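Local atomic coordinates of STAS/SEC14 domain-containing protein (Shewanella loihica PV-4, PDB entry 2Q3L), a protein that is of unknown function but has a SpoIIAA-like (STAS-clan) fold, and may associate with membranes and bind a ligand. Residues I9-E14 with E36-L41; L41-L46 with L79-E84. All blocks are in the same frame, centred on the assembly; numbering follows the deposited sequence. Where two conformers were deposited one is given.

Interaction 1: residues I9-E14 with E36-L41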
# COMPACT_ATOMS: atom_id res chain seq x y z
N ILE A 9 8.49 8.57 0.78
CA ILE A 9 9.26 9.18 1.86
C ILE A 9 10.56 9.63 1.25
O ILE A 9 11.23 8.84 0.60
CB ILE A 9 9.57 8.22 3.00
CG1 ILE A 9 8.30 7.48 3.43
CG2 ILE A 9 10.17 8.95 4.16
CD1 ILE A 9 8.51 6.39 4.47
N ALA A 10 10.87 10.92 1.41
CA ALA A 10 12.16 11.47 1.04
C ALA A 10 12.95 11.50 2.34
O ALA A 10 12.41 11.92 3.35
CB ALA A 10 12.02 12.92 0.51
N ILE A 11 14.19 11.02 2.31
CA ILE A 11 15.09 11.07 3.46
C ILE A 11 16.41 11.73 3.04
O ILE A 11 16.94 11.45 1.96
CB ILE A 11 15.34 9.67 4.09
CG1 ILE A 11 16.22 9.79 5.33
CG2 ILE A 11 15.96 8.68 3.12
CD1 ILE A 11 16.25 8.54 6.14
N GLY A 12 16.92 12.63 3.86
CA GLY A 12 18.20 13.24 3.58
C GLY A 12 18.83 13.78 4.84
O GLY A 12 18.19 13.80 5.87
N ILE A 13 20.08 14.20 4.75
CA ILE A 13 20.77 14.80 5.86
C ILE A 13 20.93 16.26 5.46
O ILE A 13 21.45 16.53 4.40
CB ILE A 13 22.03 14.06 6.24
CG1 ILE A 13 21.60 12.68 6.78
CG2 ILE A 13 22.80 14.87 7.30
CD1 ILE A 13 22.74 11.69 6.97
N GLU A 14 20.36 17.15 6.29
CA GLU A 14 20.35 18.59 6.04
C GLU A 14 21.20 19.33 7.10
O GLU A 14 21.61 18.77 8.11
CB GLU A 14 18.90 19.16 6.00
CG GLU A 14 18.04 18.73 4.77
CD GLU A 14 16.74 19.56 4.50
OE1 GLU A 14 16.05 20.08 5.41
OE2 GLU A 14 16.38 19.67 3.31
N GLU A 36 10.50 0.13 2.75
CA GLU A 36 11.59 -0.63 2.23
C GLU A 36 12.63 0.19 1.48
O GLU A 36 13.79 -0.07 1.63
CB GLU A 36 11.09 -1.73 1.27
CG GLU A 36 10.57 -2.91 1.97
CD GLU A 36 10.29 -4.04 1.00
OE1 GLU A 36 9.79 -3.74 -0.12
OE2 GLU A 36 10.58 -5.21 1.35
N GLN A 37 12.21 1.13 0.62
CA GLN A 37 13.14 1.99 -0.10
C GLN A 37 13.96 2.89 0.82
O GLN A 37 15.12 3.19 0.57
CB GLN A 37 12.41 2.94 -1.05
CG GLN A 37 11.84 2.34 -2.32
CD GLN A 37 11.03 3.39 -3.14
OE1 GLN A 37 11.37 4.59 -3.18
NE2 GLN A 37 9.96 2.92 -3.78
N MSE A 38 13.34 3.32 1.89
CA MSE A 38 13.95 4.28 2.82
C MSE A 38 14.85 3.66 3.90
O MSE A 38 15.70 4.34 4.51
CB MSE A 38 12.78 5.09 3.46
CG MSE A 38 13.17 6.16 4.47
SE MSE A 38 13.23 5.40 6.28
CE MSE A 38 11.43 5.70 6.92
N THR A 39 14.62 2.38 4.20
CA THR A 39 15.25 1.74 5.34
C THR A 39 16.79 1.64 5.28
O THR A 39 17.43 1.93 6.28
CB THR A 39 14.57 0.41 5.70
OG1 THR A 39 13.21 0.68 6.08
CG2 THR A 39 15.28 -0.30 6.84
N PRO A 40 17.36 1.23 4.12
CA PRO A 40 18.82 1.19 3.98
C PRO A 40 19.49 2.55 4.19
O PRO A 40 20.54 2.60 4.81
CB PRO A 40 19.03 0.70 2.56
CG PRO A 40 17.75 0.01 2.20
CD PRO A 40 16.68 0.72 2.92
N LEU A 41 18.88 3.64 3.72
CA LEU A 41 19.42 4.99 3.97
C LEU A 41 19.37 5.34 5.44
O LEU A 41 20.29 5.94 5.99
CB LEU A 41 18.66 6.03 3.16
CG LEU A 41 19.07 5.82 1.69
CD1 LEU A 41 17.90 6.00 0.74
CD2 LEU A 41 20.27 6.67 1.33
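Ile11 and the selenomethionine Met38 meet at about a right angle, the CB branch of the isoleucine set against the first part of the longer chain. The branch that does the touching is CG2. Ile11 CG2 lies 4.0 Å from Met38 CG, and one helical turn further on it comes within 3.8 Å of Leu41 CB. A single methyl from the strand is thus received by two side chains that the helix sets three residues apart, and Leu41 CD1 also approaches Ile11 CG2, at 4.1 Å. The torsion of Ile11 explains the fit: CG1 stands anti to the backbone N (chi1 -176°), which puts CG2 between the backbone N and the carbonyl carbon and turns it to the helix.

Met38 serves a second isoleucine with its other end. Its chain leaves the helix extended and then bends at both following torsions (chi2 -89°), so that the terminal methyl lies beside Ile9, two residues back along the strand from Ile11. There Ile9 meets it obliquely, methyl to methyl, with Ile9 CD1 3.9 Å from Met38 CE; nearer the root of the chain, Ile9 CG2 is 4.1 Å from Met38 CG. No hydrogen bond links the segments, and the contact is purely apolar. Ile9 and Met38 are buried, whereas Leu41 lies at the exposed margin. Beyond the two segments, Ile9 also touches Leu30, Ile11 touches Phe24, and Met38 reaches Leu77 of helix 68-81.

The axes of the short segments 9-14 and 36-41 pass 8.8 Å apart and are nearly parallel, at 9°. This is helix-on-sheet packing of an alpha/beta fold, here of the SpoIIAA-like type: helix 32-45, the crossover between parallel strands 19-30 and 54-66, also lies against the antiparallel edge strand 7-16.

Interaction 2: residues L41-L46 with L79-E84; sequences LLESAL and LKHGKE
His81 reaches from the C-terminal part of helix 68-81 toward Leu42, Glu43 and Leu46, and its neighbours change from Leu46 at the root to Leu42 and Glu43 further out. At the root, His81 CB is 3.4 Å from Leu46 CD1, a tight approach. The same methyl, Leu46 CD1, also sits beside the first ring atoms, 3.4 Å from both His81 CG and His81 ND1, coming at the ring obliquely. With CG anti to the carbonyl carbon (chi1 -52°), the imidazole is directed across to helix 32-45.

The two helices bridged in this way are successive beta-alpha-beta crossovers of the SpoIIAA-like fold: 32-45 joins strand 19-30 to 54-66, and 68-81 joins 54-66 to 85-91. They meet here near their C-terminal ends, where Leu46 has just left the helix and also packs on Ile54 of the central strand.

Further out on the ring, His81 CD2 lies 4.1 Å from Leu42 CD2, the two side chains running alongside each other, pointing opposite ways. Over one face, off-centre, Lys80 CB stands 3.7 Å above the His81 ring plane. At the tip, His81 NE2 has Glu43 CG at 4.3 Å, a loose contact, but its polar partner is a water, whose oxygen lies in the ring plane, 2.9 Å from His81 NE2. That water donates to Glu43 OE2, its oxygen 2.6 Å away, linking imidazole and carboxylate without direct contact between them.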
# COMPACT_ATOMS: atom_id res chain seq x y z
N LEU A 41 18.88 3.64 3.72
CA LEU A 41 19.42 4.99 3.97
C LEU A 41 19.37 5.34 5.44
O LEU A 41 20.29 5.94 5.99
CB LEU A 41 18.66 6.03 3.16
CG LEU A 41 19.07 5.82 1.69
CD1 LEU A 41 17.90 6.00 0.74
CD2 LEU A 41 20.27 6.67 1.33
N LEU A 42 18.27 4.98 6.08
CA LEU A 42 18.16 5.21 7.51
C LEU A 42 19.23 4.42 8.22
O LEU A 42 19.93 4.97 9.07
CB LEU A 42 16.80 4.83 8.02
CG LEU A 42 16.52 4.94 9.50
CD1 LEU A 42 16.66 6.40 9.95
CD2 LEU A 42 15.14 4.42 9.75
N GLU A 43 19.36 3.12 7.92
CA GLU A 43 20.40 2.32 8.56
C GLU A 43 21.85 2.90 8.32
O GLU A 43 22.70 2.87 9.21
CB GLU A 43 20.29 0.89 8.08
CG GLU A 43 19.09 0.17 8.68
CD GLU A 43 18.84 -1.19 8.03
OE1 GLU A 43 19.62 -1.55 7.13
OE2 GLU A 43 17.87 -1.88 8.40
N SER A 44 22.08 3.46 7.12
CA SER A 44 23.33 4.11 6.79
C SER A 44 23.54 5.37 7.70
O SER A 44 24.56 5.49 8.38
CB SER A 44 23.35 4.45 5.29
OG SER A 44 24.49 5.19 4.96
N ALA A 45 22.54 6.24 7.77
CA ALA A 45 22.56 7.43 8.62
C ALA A 45 22.86 7.16 10.08
O ALA A 45 23.55 7.94 10.69
CB ALA A 45 21.20 8.17 8.53
N LEU A 46 22.37 6.06 10.62
CA LEU A 46 22.53 5.76 12.04
C LEU A 46 23.61 4.78 12.37
O LEU A 46 23.65 4.34 13.51
CB LEU A 46 21.22 5.14 12.60
CG LEU A 46 19.87 5.77 12.28
CD1 LEU A 46 18.81 5.08 13.05
CD2 LEU A 46 19.81 7.23 12.54
N LEU A 79 10.96 0.96 17.27
CA LEU A 79 11.45 0.04 18.27
C LEU A 79 12.93 -0.22 18.08
O LEU A 79 13.68 -0.38 19.08
CB LEU A 79 10.67 -1.26 18.20
CG LEU A 79 9.25 -1.20 18.76
CD1 LEU A 79 8.46 -2.38 18.27
CD2 LEU A 79 9.29 -1.15 20.28
N LYS A 80 13.35 -0.20 16.82
CA LYS A 80 14.77 -0.48 16.48
C LYS A 80 15.70 0.68 16.58
O LYS A 80 16.83 0.49 17.01
CB LYS A 80 14.88 -1.03 15.09
CG LYS A 80 14.17 -2.43 15.04
CD LYS A 80 14.39 -3.06 13.69
CE LYS A 80 14.14 -4.53 13.72
NZ LYS A 80 14.43 -5.06 12.39
N HIS A 81 15.23 1.89 16.25
CA HIS A 81 16.14 3.07 16.21
C HIS A 81 15.76 4.25 17.03
O HIS A 81 16.59 5.16 17.18
CB HIS A 81 16.28 3.56 14.74
CG HIS A 81 16.67 2.48 13.79
ND1 HIS A 81 17.92 1.90 13.80
CD2 HIS A 81 15.95 1.81 12.85
CE1 HIS A 81 17.96 0.93 12.90
NE2 HIS A 81 16.79 0.86 12.30
N GLY A 82 14.55 4.23 17.60
CA GLY A 82 14.03 5.41 18.25
C GLY A 82 14.81 5.93 19.41
O GLY A 82 14.86 7.15 19.65
N LYS A 83 15.42 5.02 20.17
CA LYS A 83 16.16 5.40 21.38
C LYS A 83 17.39 6.28 21.01
O LYS A 83 17.90 7.01 21.84
CB LYS A 83 16.55 4.11 22.17
CG LYS A 83 17.16 4.28 23.57
CD LYS A 83 16.20 4.97 24.56
CE LYS A 83 16.80 5.20 25.99
NZ LYS A 83 17.15 3.92 26.72
N GLU A 84 17.83 6.19 19.74
CA GLU A 84 18.97 6.95 19.26
C GLU A 84 18.65 8.38 18.91
O GLU A 84 19.55 9.16 18.67
CB GLU A 84 19.67 6.23 18.07
CG GLU A 84 20.60 5.14 18.53
CD GLU A 84 19.91 3.92 19.12
OE1 GLU A 84 19.16 3.27 18.35
OE2 GLU A 84 20.15 3.60 20.33
O HOH W 1 16.50 -1.46 10.59

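In the fold
Interactions 1 and 2 use successive turns of helix 32-45 and share Leu41, which turns its side chain to strand 7-16 and takes no part in the contact with 79-84. Their centres are 11 Å apart, yet they touch: Ile11 CD1 lies 4.1 Å from Leu42 CA, and Ile13 CD1 lies 4.1 Å from Ala45 CB. Helix 32-45 thus faces the edge strand in interaction 1 and helix 68-81 in interaction 2. The side chains of Ile9 and Leu42 each lie about 4 Å from a bound MPD; such molecules, probably from the crystallisation liquor, often mark pockets. The sodium ion, held by Asn105, Thr108 and Gly110, is about 14 Å from the His81 side chain.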